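Side-chain contacts in sulfotransferase (Mycobacterium tuberculosis, PDB 2ZQ5), which probably transfers a sulfuryl group from the donor 3'-phosphoadenosine-5'-phosphosulfate to an acceptor whose identity is not established: residues Glu38-Leu43 / Phe63-Ala68; Ala18-Leu23 / Asp27-Asp32; Phe237-Leu242 / Ala305-Ala310. All coordinates share one frame; numbering follows the deposited sequence.

Interaction 1 (Glu38-Leu43 / Phe63-Ala68)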
loop_
_atom_site.group_PDB
_atom_site.type_symbol
_atom_site.label_atom_id
_atom_site.label_comp_id
_atom_site.label_asym_id
_atom_site.label_seq_id
_atom_site.Cartn_x
_atom_site.Cartn_y
_atom_site.Cartn_z
ATOM N N GLU A 38 -6.907 -18.849 -2.229
ATOM C CA GLU A 38 -7.852 -18.588 -3.315
ATOM C C GLU A 38 -7.414 -17.329 -4.052
ATOM O O GLU A 38 -7.426 -17.281 -5.283
ATOM C CB GLU A 38 -9.278 -18.379 -2.790
ATOM C CG GLU A 38 -10.320 -18.350 -3.917
ATOM C CD GLU A 38 -11.683 -17.822 -3.490
ATOM O OE1 GLU A 38 -12.003 -17.868 -2.287
ATOM O OE2 GLU A 38 -12.448 -17.371 -4.372
ATOM N N ALA A 39 -7.033 -16.309 -3.292
ATOM C CA ALA A 39 -6.599 -15.047 -3.877
ATOM C C ALA A 39 -5.414 -15.262 -4.814
ATOM O O ALA A 39 -5.400 -14.750 -5.931
ATOM C CB ALA A 39 -6.227 -14.060 -2.773
ATOM N N LEU A 40 -4.424 -16.028 -4.362
ATOM C CA LEU A 40 -3.247 -16.291 -5.180
ATOM C C LEU A 40 -3.622 -17.026 -6.466
ATOM O O LEU A 40 -3.113 -16.705 -7.539
ATOM C CB LEU A 40 -2.223 -17.107 -4.380
ATOM C CG LEU A 40 -0.905 -17.436 -5.089
ATOM C CD1 LEU A 40 -0.246 -16.160 -5.610
ATOM C CD2 LEU A 40 0.013 -18.158 -4.114
ATOM N N GLY A 41 -4.518 -18.001 -6.356
ATOM C CA GLY A 41 -4.940 -18.749 -7.528
ATOM C C GLY A 41 -5.636 -17.871 -8.550
ATOM O O GLY A 41 -5.376 -17.968 -9.750
ATOM N N VAL A 42 -6.531 -17.013 -8.075
ATOM C CA VAL A 42 -7.255 -16.104 -8.957
ATOM C C VAL A 42 -6.285 -15.124 -9.612
ATOM O O VAL A 42 -6.385 -14.834 -10.805
ATOM C CB VAL A 42 -8.330 -15.322 -8.175
ATOM C CG1 VAL A 42 -8.906 -14.210 -9.040
ATOM C CG2 VAL A 42 -9.436 -16.268 -7.734
ATOM N N LEU A 43 -5.334 -14.624 -8.833
ATOM C CA LEU A 43 -4.353 -13.682 -9.345
ATOM C C LEU A 43 -3.462 -14.332 -10.410
ATOM O O LEU A 43 -3.186 -13.725 -11.448
ATOM C CB LEU A 43 -3.505 -13.139 -8.189
ATOM C CG LEU A 43 -2.466 -12.057 -8.497
ATOM C CD1 LEU A 43 -3.120 -10.852 -9.157
ATOM C CD2 LEU A 43 -1.790 -11.648 -7.197
ATOM N N PHE A 63 8.795 -12.928 -8.980
ATOM C CA PHE A 63 9.600 -12.394 -7.885
ATOM C C PHE A 63 8.704 -11.728 -6.838
ATOM O O PHE A 63 8.861 -11.957 -5.636
ATOM C CB PHE A 63 10.602 -11.371 -8.426
ATOM C CG PHE A 63 11.521 -10.804 -7.380
ATOM C CD1 PHE A 63 12.613 -11.535 -6.924
ATOM C CD2 PHE A 63 11.293 -9.540 -6.848
ATOM C CE1 PHE A 63 13.467 -11.013 -5.949
ATOM C CE2 PHE A 63 12.140 -9.010 -5.874
ATOM C CZ PHE A 63 13.229 -9.748 -5.425
ATOM N N PHE A 64 7.760 -10.908 -7.296
ATOM C CA PHE A 64 6.865 -10.215 -6.376
ATOM C C PHE A 64 5.964 -11.158 -5.589
ATOM O O PHE A 64 5.722 -10.940 -4.400
ATOM C CB PHE A 64 5.979 -9.208 -7.119
ATOM C CG PHE A 64 6.739 -8.192 -7.922
ATOM C CD1 PHE A 64 7.930 -7.652 -7.448
ATOM C CD2 PHE A 64 6.245 -7.758 -9.148
ATOM C CE1 PHE A 64 8.618 -6.688 -8.184
ATOM C CE2 PHE A 64 6.924 -6.795 -9.890
ATOM C CZ PHE A 64 8.113 -6.261 -9.409
ATOM N N LEU A 65 5.450 -12.194 -6.245
ATOM C CA LEU A 65 4.572 -13.132 -5.562
ATOM C C LEU A 65 5.352 -13.990 -4.576
ATOM O O LEU A 65 4.871 -14.265 -3.476
ATOM C CB LEU A 65 3.811 -13.996 -6.575
ATOM C CG LEU A 65 2.843 -13.205 -7.469
ATOM C CD1 LEU A 65 2.131 -14.165 -8.405
ATOM C CD2 LEU A 65 1.827 -12.441 -6.612
ATOM N N ARG A 66 6.554 -14.412 -4.954
ATOM C CA ARG A 66 7.365 -15.198 -4.033
ATOM C C ARG A 66 7.665 -14.300 -2.834
ATOM O O ARG A 66 7.659 -14.751 -1.687
ATOM C CB ARG A 66 8.684 -15.626 -4.680
ATOM C CG ARG A 66 9.526 -16.506 -3.762
ATOM C CD ARG A 66 10.938 -16.718 -4.290
ATOM N NE ARG A 66 11.710 -15.481 -4.265
ATOM C CZ ARG A 66 13.001 -15.396 -4.568
ATOM N NH1 ARG A 66 13.675 -16.482 -4.923
ATOM N NH2 ARG A 66 13.620 -14.224 -4.514
ATOM N N GLY A 67 7.918 -13.021 -3.110
ATOM C CA GLY A 67 8.219 -12.075 -2.051
ATOM C C GLY A 67 7.079 -11.927 -1.064
ATOM O O GLY A 67 7.306 -11.786 0.136
ATOM N N ALA A 68 5.851 -11.949 -1.567
ATOM C CA ALA A 68 4.682 -11.828 -0.710
ATOM C C ALA A 68 4.605 -13.031 0.226
ATOM O O ALA A 68 4.293 -12.886 1.408
ATOM C CB ALA A 68 3.418 -11.735 -1.558
#

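Interaction 2 (Ala18-Leu23 / Asp27-Asp32)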
loop_
_atom_site.group_PDB
_atom_site.type_symbol
_atom_site.label_atom_id
_atom_site.label_comp_id
_atom_site.label_asym_id
_atom_site.label_seq_id
_atom_site.Cartn_x
_atom_site.Cartn_y
_atom_site.Cartn_z
ATOM N N ALA A 18 7.088 -23.349 -2.635
ATOM C CA ALA A 18 8.379 -24.026 -2.600
ATOM C C ALA A 18 9.536 -23.037 -2.728
ATOM O O ALA A 18 10.536 -23.153 -2.017
ATOM C CB ALA A 18 8.453 -25.072 -3.705
ATOM N N SER A 19 9.407 -22.064 -3.628
ATOM C CA SER A 19 10.460 -21.071 -3.815
ATOM C C SER A 19 10.626 -20.183 -2.588
ATOM O O SER A 19 11.739 -19.780 -2.249
ATOM C CB SER A 19 10.171 -20.194 -5.036
ATOM O OG SER A 19 10.257 -20.944 -6.233
ATOM N N ALA A 20 9.517 -19.859 -1.931
ATOM C CA ALA A 20 9.573 -19.027 -0.736
ATOM C C ALA A 20 10.319 -19.793 0.350
ATOM O O ALA A 20 11.210 -19.253 1.006
ATOM C CB ALA A 20 8.163 -18.682 -0.266
ATOM N N THR A 21 9.951 -21.056 0.531
ATOM C CA THR A 21 10.596 -21.897 1.533
ATOM C C THR A 21 12.068 -22.132 1.205
ATOM O O THR A 21 12.909 -22.204 2.103
ATOM C CB THR A 21 9.877 -23.255 1.654
ATOM O OG1 THR A 21 8.587 -23.055 2.243
ATOM C CG2 THR A 21 10.682 -24.217 2.519
ATOM N N LYS A 22 12.384 -22.247 -0.078
ATOM C CA LYS A 22 13.762 -22.473 -0.491
ATOM C C LYS A 22 14.640 -21.281 -0.122
ATOM O O LYS A 22 15.789 -21.446 0.285
ATOM C CB LYS A 22 13.824 -22.717 -2.001
ATOM C CG LYS A 22 15.220 -22.995 -2.540
ATOM C CD LYS A 22 15.189 -23.147 -4.051
ATOM C CE LYS A 22 16.577 -23.365 -4.626
ATOM N NZ LYS A 22 16.539 -23.426 -6.115
ATOM N N LEU A 23 14.085 -20.080 -0.244
ATOM C CA LEU A 23 14.830 -18.865 0.053
ATOM C C LEU A 23 15.155 -18.637 1.533
ATOM O O LEU A 23 16.301 -18.352 1.877
ATOM C CB LEU A 23 14.078 -17.648 -0.499
ATOM C CG LEU A 23 14.794 -16.300 -0.405
ATOM C CD1 LEU A 23 16.071 -16.335 -1.234
ATOM C CD2 LEU A 23 13.870 -15.198 -0.903
ATOM N N ASP A 27 8.654 -22.912 6.558
ATOM C CA ASP A 27 7.564 -23.584 5.862
ATOM C C ASP A 27 6.191 -23.480 6.524
ATOM O O ASP A 27 5.244 -24.124 6.079
ATOM C CB ASP A 27 7.901 -25.061 5.632
ATOM C CG ASP A 27 8.287 -25.776 6.906
ATOM O OD1 ASP A 27 7.630 -25.547 7.940
ATOM O OD2 ASP A 27 9.244 -26.578 6.869
ATOM N N ASP A 28 6.081 -22.683 7.583
ATOM C CA ASP A 28 4.794 -22.502 8.248
ATOM C C ASP A 28 4.153 -21.240 7.680
ATOM O O ASP A 28 4.493 -20.126 8.071
ATOM C CB ASP A 28 4.964 -22.355 9.762
ATOM C CG ASP A 28 3.635 -22.211 10.488
ATOM O OD1 ASP A 28 2.580 -22.153 9.821
ATOM O OD2 ASP A 28 3.640 -22.156 11.734
ATOM N N PHE A 29 3.233 -21.428 6.742
ATOM C CA PHE A 29 2.546 -20.313 6.103
ATOM C C PHE A 29 1.322 -19.896 6.906
ATOM O O PHE A 29 0.577 -19.005 6.501
ATOM C CB PHE A 29 2.135 -20.710 4.682
ATOM C CG PHE A 29 3.298 -20.936 3.757
ATOM C CD1 PHE A 29 3.824 -19.886 3.009
ATOM C CD2 PHE A 29 3.888 -22.195 3.654
ATOM C CE1 PHE A 29 4.920 -20.084 2.172
ATOM C CE2 PHE A 29 4.985 -22.403 2.820
ATOM C CZ PHE A 29 5.503 -21.347 2.078
ATOM N N GLY A 30 1.125 -20.539 8.054
ATOM C CA GLY A 30 -0.016 -20.224 8.893
ATOM C C GLY A 30 -1.293 -20.791 8.309
ATOM O O GLY A 30 -1.264 -21.471 7.284
ATOM N N THR A 31 -2.416 -20.523 8.965
ATOM C CA THR A 31 -3.697 -21.009 8.480
ATOM C C THR A 31 -4.117 -20.168 7.282
ATOM O O THR A 31 -3.514 -19.134 6.994
ATOM C CB THR A 31 -4.789 -20.902 9.557
ATOM O OG1 THR A 31 -5.023 -19.523 9.861
ATOM C CG2 THR A 31 -4.363 -21.634 10.820
ATOM N N ASP A 32 -5.154 -20.616 6.591
ATOM C CA ASP A 32 -5.660 -19.914 5.421
ATOM C C ASP A 32 -6.918 -19.135 5.806
ATOM O O ASP A 32 -7.870 -19.043 5.033
ATOM C CB ASP A 32 -5.950 -20.936 4.314
ATOM C CG ASP A 32 -6.404 -20.295 3.017
ATOM O OD1 ASP A 32 -5.793 -19.290 2.597
ATOM O OD2 ASP A 32 -7.367 -20.812 2.409
#

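Interaction 3 (Phe237-Leu242 / Ala305-Ala310)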
loop_
_atom_site.group_PDB
_atom_site.type_symbol
_atom_site.label_atom_id
_atom_site.label_comp_id
_atom_site.label_asym_id
_atom_site.label_seq_id
_atom_site.Cartn_x
_atom_site.Cartn_y
_atom_site.Cartn_z
ATOM N N PHE A 237 -11.214 1.103 -0.812
ATOM C CA PHE A 237 -11.998 -0.077 -1.173
ATOM C C PHE A 237 -12.448 -0.946 -0.007
ATOM O O PHE A 237 -13.432 -1.688 -0.122
ATOM C CB PHE A 237 -11.172 -0.983 -2.100
ATOM C CG PHE A 237 -10.705 -0.324 -3.371
ATOM C CD1 PHE A 237 -11.387 -0.538 -4.566
ATOM C CD2 PHE A 237 -9.568 0.480 -3.381
ATOM C CE1 PHE A 237 -10.937 0.038 -5.753
ATOM C CE2 PHE A 237 -9.114 1.061 -4.565
ATOM C CZ PHE A 237 -9.803 0.836 -5.753
ATOM N N ALA A 238 -11.728 -0.863 1.106
ATOM C CA ALA A 238 -12.004 -1.725 2.250
ATOM C C ALA A 238 -12.333 -1.011 3.546
ATOM O O ALA A 238 -11.965 -1.479 4.623
ATOM C CB ALA A 238 -10.810 -2.652 2.468
ATOM N N LEU A 239 -13.045 0.103 3.454
ATOM C CA LEU A 239 -13.377 0.850 4.652
ATOM C C LEU A 239 -14.155 0.034 5.682
ATOM O O LEU A 239 -13.907 0.163 6.881
ATOM C CB LEU A 239 -14.152 2.117 4.293
ATOM C CG LEU A 239 -14.484 3.010 5.489
ATOM C CD1 LEU A 239 -13.206 3.431 6.207
ATOM C CD2 LEU A 239 -15.262 4.226 5.006
ATOM N N ASP A 240 -15.092 -0.803 5.241
ATOM C CA ASP A 240 -15.845 -1.596 6.208
ATOM C C ASP A 240 -14.922 -2.533 6.978
ATOM O O ASP A 240 -15.069 -2.693 8.189
ATOM C CB ASP A 240 -16.960 -2.407 5.533
ATOM C CG ASP A 240 -18.087 -1.533 5.006
ATOM O OD1 ASP A 240 -18.456 -0.549 5.681
ATOM O OD2 ASP A 240 -18.616 -1.843 3.919
ATOM N N ALA A 241 -13.966 -3.146 6.283
ATOM C CA ALA A 241 -13.028 -4.050 6.939
ATOM C C ALA A 241 -12.132 -3.258 7.879
ATOM O O ALA A 241 -11.794 -3.714 8.974
ATOM C CB ALA A 241 -12.181 -4.782 5.900
ATOM N N LEU A 242 -11.746 -2.067 7.440
ATOM C CA LEU A 242 -10.898 -1.202 8.237
ATOM C C LEU A 242 -11.602 -0.851 9.547
ATOM O O LEU A 242 -11.027 -1.003 10.626
ATOM C CB LEU A 242 -10.570 0.064 7.434
ATOM C CG LEU A 242 -9.520 1.043 7.968
ATOM C CD1 LEU A 242 -9.076 1.951 6.831
ATOM C CD2 LEU A 242 -10.073 1.858 9.129
ATOM N N ALA A 305 -20.638 6.574 4.688
ATOM C CA ALA A 305 -21.915 7.079 5.184
ATOM C C ALA A 305 -22.438 6.438 6.472
ATOM O O ALA A 305 -23.077 7.110 7.283
ATOM C CB ALA A 305 -22.971 6.963 4.084
ATOM N N LYS A 306 -22.166 5.152 6.675
ATOM C CA LYS A 306 -22.667 4.458 7.861
ATOM C C LYS A 306 -21.869 4.695 9.137
ATOM O O LYS A 306 -22.266 4.236 10.208
ATOM C CB LYS A 306 -22.726 2.950 7.610
ATOM C CG LYS A 306 -21.387 2.255 7.768
ATOM C CD LYS A 306 -21.515 0.744 7.674
ATOM C CE LYS A 306 -21.912 0.316 6.277
ATOM N NZ LYS A 306 -20.905 0.778 5.288
ATOM N N TYR A 307 -20.750 5.403 9.034
ATOM C CA TYR A 307 -19.915 5.642 10.204
ATOM C C TYR A 307 -19.997 7.067 10.729
ATOM O O TYR A 307 -20.529 7.956 10.071
ATOM C CB TYR A 307 -18.463 5.277 9.880
ATOM C CG TYR A 307 -18.318 3.831 9.470
ATOM C CD1 TYR A 307 -18.476 2.808 10.403
ATOM C CD2 TYR A 307 -18.099 3.479 8.138
ATOM C CE1 TYR A 307 -18.428 1.472 10.024
ATOM C CE2 TYR A 307 -18.051 2.142 7.746
ATOM C CZ TYR A 307 -18.220 1.143 8.694
ATOM O OH TYR A 307 -18.222 -0.181 8.316
ATOM N N ASP A 308 -19.464 7.267 11.929
ATOM C CA ASP A 308 -19.457 8.571 12.583
ATOM C C ASP A 308 -18.532 9.517 11.825
ATOM O O ASP A 308 -17.331 9.260 11.722
ATOM C CB ASP A 308 -18.960 8.411 14.019
ATOM C CG ASP A 308 -19.094 9.677 14.834
ATOM O OD1 ASP A 308 -19.288 10.765 14.250
ATOM O OD2 ASP A 308 -18.989 9.572 16.073
ATOM N N SER A 309 -19.083 10.610 11.306
ATOM C CA SER A 309 -18.291 11.577 10.556
ATOM C C SER A 309 -17.169 12.208 11.383
ATOM O O SER A 309 -16.223 12.761 10.832
ATOM C CB SER A 309 -19.196 12.671 9.976
ATOM O OG SER A 309 -19.961 13.300 10.988
ATOM N N ALA A 310 -17.272 12.117 12.705
ATOM C CA ALA A 310 -16.245 12.670 13.581
ATOM C C ALA A 310 -14.913 11.949 13.362
ATOM O O ALA A 310 -13.849 12.464 13.706
ATOM C CB ALA A 310 -16.675 12.538 15.038
HETATM O O HOH W 1 -17.494 -2.400 9.563
#

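Interaction 1 (Glu38-Leu43 / Phe63-Ala68)
A helical hairpin, built from the consecutive helices 36-50 and 55-81, brings Leu40 and Leu43 of the first helix against Leu65 of the second. Leu65 serves both partners by its fork. Its CD1 approaches Leu40 CD1 at 4.2 Å, while its CD2 meets Leu43 CD2 more closely, at 3.7 Å. The two methyl-to-methyl contacts are therefore divided between the branches of one side chain, and each pair of side chains is set at a slant. Leu65 starts beside its backbone N (chi1 -65°) and then extends (chi2 -179°), which carries the fork toward the other helix. The CA traces of the two segments run in broadly opposite directions, as in a helical hairpin, and their nearest point is Leu40 CA to Leu65 CA at 8.4 Å. This hairpin belongs to the helical N-terminal part of the chain, which precedes the strands of the parallel sheet. Leu43 places CG opposite its backbone N (chi1 -176°), and CD2 is the methyl that meets Leu65. All three leucines are buried: helix 13-24 adds Val13 on Leu40 and Leu16 on Leu65, and Tyr196 and Tyr187 pack on Leu43.

Interaction 2 (Ala18-Leu23 / Asp27-Asp32)
Phe29 reaches back to Thr21 and Ala20 on helix 13-24, and its path can be followed atom by atom. From CB, CG takes the position opposite the carbonyl carbon, and the ring then stands nearly square to the CA-CB-CG plane (chi2 -90°). Distance to the threonine hydroxyl falls steadily along one side of the ring: Phe29 CG and CD2 lie farther off, and Phe29 CE2 is 3.7 Å from Thr21 OG1. The far carbon, Phe29 CZ, comes nearest to Thr21 OG1, at 3.5 Å. This approach is oblique to the ring. On the other branch, Phe29 CE1 meets Ala20 CB at 4.3 Å, with the methyl lying at the ring edge, near its plane. His17 adds an edge-to-face ring contact, and Leu73 of helix 55-81 also packs on Phe29.

The hydroxyl that touches the ring has its polar partner outside these segments: Thr21 OG1 is hydrogen-bonded to Leu26 O, with a weak bond to His17 O besides. The same Thr21 OG1 lies 3.8 Å from Asp27 CA, and Thr21 and Asp27 have the nearest CA atoms of the two segments.

Beyond the ring, Gly30 N donates to Asp28 OD1 at 2.8 Å, with an N-H...O angle of 146°. The donor meets the anti side of the carboxylate, 34° out of its plane. The other oxygen, Asp28 OD2, forms a salt bridge with Lys80, and Phe29 O accepts from Arg72 NE, tying the loop to helix 55-81. The bond from Gly30 N to Asp28 OD1 defines an Asx turn, set in the loop that folds back on helix 13-24 before leading into helix 36-50.

Interaction 3 (Phe237-Leu242 / Ala305-Ala310)
Asp240 OD1 accepts from two side chains of the facing loop. Lys306 NZ donates at 2.8 Å to the syn lone pair of Asp240 OD1, as part of a salt bridge, while Tyr307 OH donates to the same oxygen at 2.7 Å from the anti side, 20° out of the carboxylate plane. With donors on its two sides, this oxygen is gripped in a way that probably favours the charged carboxylate; the carboxylate and phenol ring planes lie 55° apart. Tyr307 OH also accepts from a water, which donates in turn to Asp240 O at 2.8 Å, so a second route links the same residues. The Lys306 chain bends at chi3 and chi4, which turns NZ back to the acid and also to Ala303 O. Its CG lies over one face of the Tyr307 ring, 3.3 Å above the plane at the centre. Packing follows outward: Leu239 CD2 touches Tyr307 CD2 at 4.3 Å, obliquely to the ring, and Phe312 of strand 312-316 packs on both residues. Helix 239-245 belongs to the crossover between strands 227-231 and 250-255, and the loop leads from helix 282-304 into edge strand 312-316, as in the beta-alpha-beta architecture of the sulfotransferase fold.

Overall arrangement
Along the chain the contacts come in series: interaction 2 first, then interaction 1, then interaction 3. Interactions 1 and 2 have centres about 12 Å apart and touch directly, since Arg66 CD lies 3.6 Å from Ser19 CB; together they join helices 13-24, 36-50 and 55-81 into one N-terminal helical layer. Interaction 3 lies apart, its centre about 28 Å from that of interaction 1 and about 34 Å from that of interaction 2. It joins helix 239-245 to the loop leading into strand 312-316, an outermost strand of the five-stranded parallel sheet. It touches neither of the others, the nearest atoms being about 13 Å from interaction 1 and about 15 Å from interaction 2.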